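Local atomic coordinates of metagenomic carboxyl esterase MGS0156 (PDB entry 5D8M), a protein that probably hydrolyses carboxylic ester bonds. Residues A[151-156]-A[180-185]; A[176-181]-A[241-246]. One frame throughout, in Å; residues are numbered along the deposited sequence.

Interaction 1: residues A[151-156]-A[180-185]; sequences TIVFVT and AVVSVA
Thr156, Ala180 and Val182 lose the most surface where strands 151-156 and 180-184 run parallel, 4.6 Å apart at closest and turned by 16°. One residue grips Val182 O twice. Thr156 N approaches Val182 O nearly along the C=O axis at 2.9 Å, while Thr156 OG1, set between the backbone N and carbonyl carbon by a chi1 of 65°, donates to Val182 O from above the carbonyl plane at 3.0 Å. The hydroxyl thus finds a partner within the sheet, and its rotamer is tied to the strand pairing. Thr156 O then receives Val184 N at 2.8 Å, extending the same register. One step back, Val182 N reaches Phe154 O at 2.8 Å, and Ala180 O takes the N-H of Phe154. Ala180 N reaches Ile152 O only weakly; that oxygen is probably bonded by Ala179 N as well, so the pairing shifts to the preceding residue rather than lapsing.

On one face the methyl of Ala180 meets both branches of Val153, with CG2 at 4.1 Å. Val153 CG1 crosses obliquely towards Val182 CG2, and Val155 CG1 likewise meets Val184 CG2. On the other face Phe154 CD2 comes to 4.1 Å from Val181 CG2, beneath helix 159-170, which follows strand 151-157 in the crossover to strand 178-184. Every residue that touches is buried. Backbone bonds and the Thr156 hydroxyl therefore satisfy the polar atoms of the pairing, and Thr156 is fixed by side chain and backbone just before the chain turns into that helix.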
ATOM      1  N   THR A 151       7.902 -12.186 -14.475  1.00 19.75           N
ATOM      2  CA  THR A 151       6.530 -12.157 -13.997  1.00 18.63           C
ATOM      3  C   THR A 151       6.317 -10.910 -13.127  1.00 20.92           C
ATOM      4  O   THR A 151       6.949 -10.741 -12.080  1.00 17.84           O
ATOM      5  CB  THR A 151       6.181 -13.451 -13.242  1.00 19.19           C
ATOM      6  OG1 THR A 151       6.337 -14.563 -14.134  1.00 24.59           O
ATOM      7  CG2 THR A 151       4.747 -13.411 -12.784  1.00 18.22           C
ATOM      8  N   ILE A 152       5.451 -10.018 -13.597  1.00 15.84           N
ATOM      9  CA  ILE A 152       5.282  -8.709 -12.984  1.00 15.49           C
ATOM     10  C   ILE A 152       4.299  -8.746 -11.809  1.00 16.77           C
ATOM     11  O   ILE A 152       3.126  -9.107 -11.974  1.00 14.07           O
ATOM     12  CB  ILE A 152       4.802  -7.680 -14.025  1.00 15.05           C
ATOM     13  CG1 ILE A 152       5.854  -7.535 -15.127  1.00 19.87           C
ATOM     14  CG2 ILE A 152       4.501  -6.347 -13.361  1.00 12.97           C
ATOM     15  CD1 ILE A 152       7.221  -7.039 -14.615  1.00 18.22           C
ATOM     16  N   VAL A 153       4.803  -8.412 -10.622  1.00 14.55           N
ATOM     17  CA  VAL A 153       3.972  -8.306  -9.432  1.00 14.35           C
ATOM     18  C   VAL A 153       4.117  -6.906  -8.837  1.00 12.31           C
ATOM     19  O   VAL A 153       5.158  -6.571  -8.280  1.00 11.16           O
ATOM     20  CB  VAL A 153       4.349  -9.379  -8.384  1.00 12.35           C
ATOM     21  CG1 VAL A 153       3.561  -9.152  -7.061  1.00 10.52           C
ATOM     22  CG2 VAL A 153       4.087 -10.774  -8.948  1.00 12.81           C
ATOM     23  N   PHE A 154       3.087  -6.077  -8.974  1.00  9.32           N
ATOM     24  CA  PHE A 154       3.114  -4.752  -8.365  1.00  8.41           C
ATOM     25  C   PHE A 154       3.003  -4.887  -6.854  1.00 11.62           C
ATOM     26  O   PHE A 154       2.202  -5.682  -6.359  1.00 10.69           O
ATOM     27  CB  PHE A 154       1.964  -3.870  -8.875  1.00  9.69           C
ATOM     28  CG  PHE A 154       2.149  -3.381 -10.297  1.00  8.94           C
ATOM     29  CD1 PHE A 154       2.976  -2.307 -10.567  1.00  8.61           C
ATOM     30  CD2 PHE A 154       1.487  -3.999 -11.358  1.00  9.47           C
ATOM     31  CE1 PHE A 154       3.153  -1.832 -11.867  1.00 11.70           C
ATOM     32  CE2 PHE A 154       1.656  -3.529 -12.668  1.00 15.34           C
ATOM     33  CZ  PHE A 154       2.488  -2.434 -12.918  1.00 12.13           C
ATOM     34  N   VAL A 155       3.834  -4.128  -6.143  1.00  9.67           N
ATOM     35  CA  VAL A 155       3.685  -3.954  -4.709  1.00 10.72           C
ATOM     36  C   VAL A 155       3.605  -2.464  -4.467  1.00 10.07           C
ATOM     37  O   VAL A 155       4.555  -1.732  -4.756  1.00 10.59           O
ATOM     38  CB  VAL A 155       4.847  -4.563  -3.917  1.00 12.37           C
ATOM     39  CG1 VAL A 155       4.614  -4.377  -2.429  1.00  7.62           C
ATOM     40  CG2 VAL A 155       4.972  -6.064  -4.254  1.00  8.98           C
ATOM     41  N   THR A 156       2.442  -2.016  -4.009  1.00  7.75           N
ATOM     42  CA  THR A 156       2.100  -0.609  -4.051  1.00 10.38           C
ATOM     43  C   THR A 156       1.812  -0.118  -2.653  1.00 13.26           C
ATOM     44  O   THR A 156       1.439  -0.913  -1.784  1.00 13.47           O
ATOM     45  CB  THR A 156       0.856  -0.376  -4.974  1.00 11.48           C
ATOM     46  OG1 THR A 156      -0.306  -1.019  -4.419  1.00 12.75           O
ATOM     47  CG2 THR A 156       1.075  -0.993  -6.350  1.00 12.35           C
ATOM     48  N   ALA A 180      -0.026  -9.750 -10.992  1.00 15.06           N
ATOM     49  CA  ALA A 180      -0.604  -9.501  -9.676  1.00 16.03           C
ATOM     50  C   ALA A 180      -0.404  -8.077  -9.219  1.00 15.15           C
ATOM     51  O   ALA A 180       0.583  -7.425  -9.601  1.00 14.48           O
ATOM     52  CB  ALA A 180       0.002 -10.466  -8.651  1.00 17.25           C
ATOM     53  N   VAL A 181      -1.353  -7.591  -8.413  1.00 13.79           N
ATOM     54  CA  VAL A 181      -1.197  -6.327  -7.690  1.00 10.05           C
ATOM     55  C   VAL A 181      -1.375  -6.554  -6.221  1.00  8.81           C
ATOM     56  O   VAL A 181      -2.405  -7.065  -5.806  1.00 11.40           O
ATOM     57  CB  VAL A 181      -2.227  -5.271  -8.100  1.00 10.28           C
ATOM     58  CG1 VAL A 181      -2.028  -3.997  -7.255  1.00 13.74           C
ATOM     59  CG2 VAL A 181      -2.126  -4.983  -9.606  1.00 10.03           C
ATOM     60  N   VAL A 182      -0.385  -6.147  -5.436  1.00 10.02           N
ATOM     61  CA  VAL A 182      -0.483  -6.190  -3.995  1.00  9.04           C
ATOM     62  C   VAL A 182      -0.580  -4.776  -3.469  1.00 13.27           C
ATOM     63  O   VAL A 182       0.266  -3.933  -3.760  1.00 14.75           O
ATOM     64  CB  VAL A 182       0.737  -6.869  -3.364  1.00 13.18           C
ATOM     65  CG1 VAL A 182       0.558  -6.915  -1.849  1.00 12.24           C
ATOM     66  CG2 VAL A 182       0.901  -8.274  -3.949  1.00 10.19           C
ATOM     67  N   SER A 183      -1.633  -4.518  -2.717  1.00  9.69           N
ATOM     68  CA  SER A 183      -1.848  -3.239  -2.079  1.00 11.32           C
ATOM     69  C   SER A 183      -1.364  -3.286  -0.624  1.00  7.90           C
ATOM     70  O   SER A 183      -1.824  -4.134   0.153  1.00  9.78           O
ATOM     71  CB  SER A 183      -3.361  -2.908  -2.138  1.00 14.47           C
ATOM     72  OG  SER A 183      -3.631  -1.608  -1.656  1.00 23.87           O
ATOM     73  N   VAL A 184      -0.468  -2.378  -0.255  1.00  7.16           N
ATOM     74  CA  VAL A 184      -0.004  -2.228   1.113  1.00  9.86           C
ATOM     75  C   VAL A 184      -0.431  -0.857   1.655  1.00 11.95           C
ATOM     76  O   VAL A 184       0.100   0.173   1.229  1.00 12.45           O
ATOM     77  CB  VAL A 184       1.541  -2.361   1.200  1.00 12.03           C
ATOM     78  CG1 VAL A 184       2.006  -2.338   2.638  1.00 11.65           C
ATOM     79  CG2 VAL A 184       2.012  -3.661   0.476  1.00 10.69           C
ATOM     80  N   ALA A 185      -1.387  -0.849   2.587  1.00 10.52           N
ATOM     81  CA  ALA A 185      -2.021   0.384   3.027  1.00 13.13           C
ATOM     82  C   ALA A 185      -2.434   1.232   1.809  1.00 15.56           C
ATOM     83  O   ALA A 185      -2.247   2.448   1.784  1.00 14.06           O
ATOM     84  CB  ALA A 185      -1.089   1.176   3.946  1.00  8.69           C
TER

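Interaction 2: residues A[176-181]-A[241-246]; sequences ARTAAV and ARVRYY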
ATOM      1  N   ALA A 176      -2.528  -7.134 -19.577  1.00 26.80           N
ATOM      2  CA  ALA A 176      -2.110  -8.423 -20.134  1.00 28.34           C
ATOM      3  C   ALA A 176      -0.695  -8.798 -19.685  1.00 25.38           C
ATOM      4  O   ALA A 176      -0.328  -9.961 -19.659  1.00 28.73           O
ATOM      5  CB  ALA A 176      -2.187  -8.386 -21.639  1.00 29.22           C
ATOM      6  N   ARG A 177       0.093  -7.798 -19.333  1.00 24.28           N
ATOM      7  CA  ARG A 177       1.477  -7.988 -18.917  1.00 29.16           C
ATOM      8  C   ARG A 177       1.608  -8.311 -17.409  1.00 26.97           C
ATOM      9  O   ARG A 177       2.639  -8.800 -16.943  1.00 25.65           O
ATOM     10  CB  ARG A 177       2.263  -6.713 -19.250  1.00 28.73           C
ATOM     11  CG  ARG A 177       3.727  -6.736 -18.913  1.00 32.62           C
ATOM     12  CD  ARG A 177       4.495  -7.668 -19.848  1.00 36.81           C
ATOM     13  NE  ARG A 177       5.879  -7.792 -19.404  1.00 36.81           N
ATOM     14  CZ  ARG A 177       6.298  -8.704 -18.528  1.00 34.23           C
ATOM     15  NH1 ARG A 177       5.438  -9.580 -18.016  1.00 29.86           N
ATOM     16  NH2 ARG A 177       7.580  -8.738 -18.167  1.00 32.27           N
ATOM     17  N   THR A 178       0.561  -8.014 -16.650  1.00 19.94           N
ATOM     18  CA  THR A 178       0.656  -7.994 -15.189  1.00 18.17           C
ATOM     19  C   THR A 178       0.088  -9.267 -14.570  1.00 19.33           C
ATOM     20  O   THR A 178      -1.053  -9.629 -14.862  1.00 21.67           O
ATOM     21  CB  THR A 178      -0.097  -6.767 -14.619  1.00 19.98           C
ATOM     22  OG1 THR A 178       0.491  -5.566 -15.142  1.00 20.68           O
ATOM     23  CG2 THR A 178      -0.041  -6.731 -13.083  1.00 18.73           C
ATOM     24  N   ALA A 179       0.847  -9.925 -13.696  1.00 16.75           N
ATOM     25  CA  ALA A 179       0.319 -11.103 -12.998  1.00 19.58           C
ATOM     26  C   ALA A 179      -0.475 -10.753 -11.723  1.00 17.15           C
ATOM     27  O   ALA A 179      -1.481 -11.395 -11.407  1.00 14.31           O
ATOM     28  CB  ALA A 179       1.432 -12.059 -12.654  1.00 19.37           C
ATOM     29  N   ALA A 180      -0.026  -9.750 -10.992  1.00 15.06           N
ATOM     30  CA  ALA A 180      -0.604  -9.501  -9.676  1.00 16.03           C
ATOM     31  C   ALA A 180      -0.404  -8.077  -9.219  1.00 15.15           C
ATOM     32  O   ALA A 180       0.583  -7.425  -9.601  1.00 14.48           O
ATOM     33  CB  ALA A 180       0.002 -10.466  -8.651  1.00 17.25           C
ATOM     34  N   VAL A 181      -1.353  -7.591  -8.413  1.00 13.79           N
ATOM     35  CA  VAL A 181      -1.197  -6.327  -7.690  1.00 10.05           C
ATOM     36  C   VAL A 181      -1.375  -6.554  -6.221  1.00  8.81           C
ATOM     37  O   VAL A 181      -2.405  -7.065  -5.806  1.00 11.40           O
ATOM     38  CB  VAL A 181      -2.227  -5.271  -8.100  1.00 10.28           C
ATOM     39  CG1 VAL A 181      -2.028  -3.997  -7.255  1.00 13.74           C
ATOM     40  CG2 VAL A 181      -2.126  -4.983  -9.606  1.00 10.03           C
ATOM     41  N   ALA A 241      -9.822  -8.995 -14.837  1.00 27.81           N
ATOM     42  CA  ALA A 241     -10.002 -10.266 -14.138  1.00 32.23           C
ATOM     43  C   ALA A 241      -8.800 -11.208 -14.181  1.00 29.92           C
ATOM     44  O   ALA A 241      -8.660 -12.053 -13.304  1.00 30.03           O
ATOM     45  CB  ALA A 241     -11.223 -10.996 -14.714  1.00 37.04           C
ATOM     46  N   ARG A 242      -7.963 -11.106 -15.203  1.00 22.02           N
ATOM     47  CA  ARG A 242      -6.841 -12.024 -15.313  1.00 31.56           C
ATOM     48  C   ARG A 242      -5.692 -11.658 -14.343  1.00 28.77           C
ATOM     49  O   ARG A 242      -4.798 -12.470 -14.095  1.00 26.02           O
ATOM     50  CB  ARG A 242      -6.328 -12.069 -16.753  1.00 38.16           C
ATOM     51  CG  ARG A 242      -5.787 -10.739 -17.278  1.00 46.28           C
ATOM     52  CD  ARG A 242      -4.769 -10.960 -18.430  1.00 50.06           C
ATOM     53  NE  ARG A 242      -3.672 -11.842 -18.018  1.00 49.42           N
ATOM     54  CZ  ARG A 242      -2.680 -11.460 -17.213  1.00 45.80           C
ATOM     55  NH1 ARG A 242      -2.661 -10.226 -16.744  1.00 37.73           N
ATOM     56  NH2 ARG A 242      -1.719 -12.310 -16.865  1.00 46.29           N
ATOM     57  N   VAL A 243      -5.723 -10.438 -13.810  1.00 19.39           N
ATOM     58  CA  VAL A 243      -4.767  -9.999 -12.777  1.00 17.82           C
ATOM     59  C   VAL A 243      -5.255 -10.431 -11.374  1.00 18.95           C
ATOM     60  O   VAL A 243      -6.446 -10.364 -11.095  1.00 21.05           O
ATOM     61  CB  VAL A 243      -4.588  -8.465 -12.804  1.00 17.75           C
ATOM     62  CG1 VAL A 243      -3.585  -8.011 -11.728  1.00 15.47           C
ATOM     63  CG2 VAL A 243      -4.169  -7.992 -14.193  1.00 21.11           C
ATOM     64  N   ARG A 244      -4.367 -10.910 -10.508  1.00 16.13           N
ATOM     65  CA  ARG A 244      -4.768 -11.245  -9.142  1.00 15.96           C
ATOM     66  C   ARG A 244      -4.494 -10.072  -8.198  1.00 18.87           C
ATOM     67  O   ARG A 244      -3.450  -9.436  -8.293  1.00 13.25           O
ATOM     68  CB  ARG A 244      -4.036 -12.484  -8.662  1.00 17.25           C
ATOM     69  CG  ARG A 244      -4.113 -13.643  -9.644  1.00 27.31           C
ATOM     70  CD  ARG A 244      -5.265 -14.542  -9.357  1.00 41.15           C
ATOM     71  NE  ARG A 244      -4.800 -15.730  -8.645  1.00 52.28           N
ATOM     72  CZ  ARG A 244      -4.327 -16.831  -9.230  1.00 52.46           C
ATOM     73  NH1 ARG A 244      -4.262 -16.926 -10.557  1.00 51.40           N
ATOM     74  NH2 ARG A 244      -3.922 -17.843  -8.475  1.00 49.80           N
ATOM     75  N   TYR A 245      -5.422  -9.802  -7.282  1.00 12.97           N
ATOM     76  CA  TYR A 245      -5.272  -8.679  -6.362  1.00 15.03           C
ATOM     77  C   TYR A 245      -5.140  -9.170  -4.927  1.00 15.19           C
ATOM     78  O   TYR A 245      -5.797 -10.142  -4.521  1.00 14.58           O
ATOM     79  CB  TYR A 245      -6.462  -7.716  -6.503  1.00 12.25           C
ATOM     80  CG  TYR A 245      -6.658  -7.281  -7.937  1.00 13.19           C
ATOM     81  CD1 TYR A 245      -5.927  -6.227  -8.468  1.00 13.25           C
ATOM     82  CD2 TYR A 245      -7.544  -7.947  -8.772  1.00 16.94           C
ATOM     83  CE1 TYR A 245      -6.084  -5.845  -9.788  1.00 13.01           C
ATOM     84  CE2 TYR A 245      -7.709  -7.571 -10.090  1.00 19.26           C
ATOM     85  CZ  TYR A 245      -6.978  -6.521 -10.597  1.00 19.75           C
ATOM     86  OH  TYR A 245      -7.156  -6.145 -11.928  1.00 19.65           O
ATOM     87  N   TYR A 246      -4.283  -8.494  -4.171  1.00 11.15           N
ATOM     88  CA  TYR A 246      -4.017  -8.850  -2.789  1.00 13.49           C
ATOM     89  C   TYR A 246      -3.914  -7.584  -1.970  1.00 13.16           C
ATOM     90  O   TYR A 246      -3.384  -6.580  -2.454  1.00 13.23           O
ATOM     91  CB  TYR A 246      -2.710  -9.653  -2.657  1.00 12.93           C
ATOM     92  CG  TYR A 246      -2.594 -10.832  -3.612  1.00 15.18           C
ATOM     93  CD1 TYR A 246      -2.130 -10.652  -4.910  1.00 11.88           C
ATOM     94  CD2 TYR A 246      -2.910 -12.122  -3.197  1.00 12.25           C
ATOM     95  CE1 TYR A 246      -2.004 -11.738  -5.795  1.00 16.60           C
ATOM     96  CE2 TYR A 246      -2.784 -13.207  -4.060  1.00 16.02           C
ATOM     97  CZ  TYR A 246      -2.336 -13.003  -5.356  1.00 16.53           C
ATOM     98  OH  TYR A 246      -2.192 -14.056  -6.200  1.00 18.30           O
TER
HETATM   99  O   HOH W   1      -2.402 -13.480 -12.689  1.00 20.38           O
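Two torsions fold Arg242 back over the end of helix 172-177: chi1 of 62° sets CG in the crowded position between backbone N and carbonyl carbon, and a bend at chi3 (-56°) turns the guanidinium inward after an extended chi2. NH1 then donates to Thr178 O at a very short 2.5 Å, with the oxygen close to the guanidinium plane and the N-H nearly straight at it (163°). Ala176 O lies over the centre of one guanidinium face, 3.6 Å above the plane. A positive group set against carbonyls at the end of a helix is consistent with favourable electrostatics there, though Arg242 lies at the solvent-exposed end of the contact.

Deeper in, parallel pairing takes over. Arg244 N points almost straight at Ala179 O, Val181 N bonds Arg244 O at 2.8 Å, and Tyr246 N returns to Val181 O at 2.9 Å. A water donates to both Ala179 O and Arg242 O, linking the two segments ahead of the regular pairing. Both tyrosines place CG beside the backbone N, but as neighbours along a strand they send their rings to opposite faces. Tyr245 lies alongside Val181, pointing the same way, with CD1 3.8 Å from Val181 CB; its hydroxyl bonds Pro240 O. Tyr246 presents its edge, CE1 lying 3.7 Å from the methyl of Ala180, and its OH is held by Asp338 of helix 324-338. Val243 CG1, anti to its backbone N, crosses obliquely to Val181 CG2 at 4.0 Å and also meets Thr178 CG2.

Adjacent parallel strands 178-184 and 244-248, sandwiched between helices 159-170 and 324-338, are consistent with the central sheet of the alpha/beta-hydrolase fold, to which many esterases belong.

In the fold
Strand 178-184 is common to both interactions: strand 151-157 pairs along one of its edges in interaction 1 and strand 244-248 along the other in interaction 2, so all three are neighbours in one parallel sheet. Ala180 and Val181 serve both pairings, and Ser183 N, probably hydrogen-bonded to Tyr246 O, continues the second beyond its segments. Interaction 1 is wholly buried, its centre about 8 Å from that of the chain, and relies on backbone bonds, one threonine hydroxyl and mostly aliphatic side chains beside a phenylalanine. Interaction 2, centred about 16 Å from the chain centre, grades from buried tyrosines to an exposed arginine and a bridging water, showing how sheet pairing changes chemistry towards the surface.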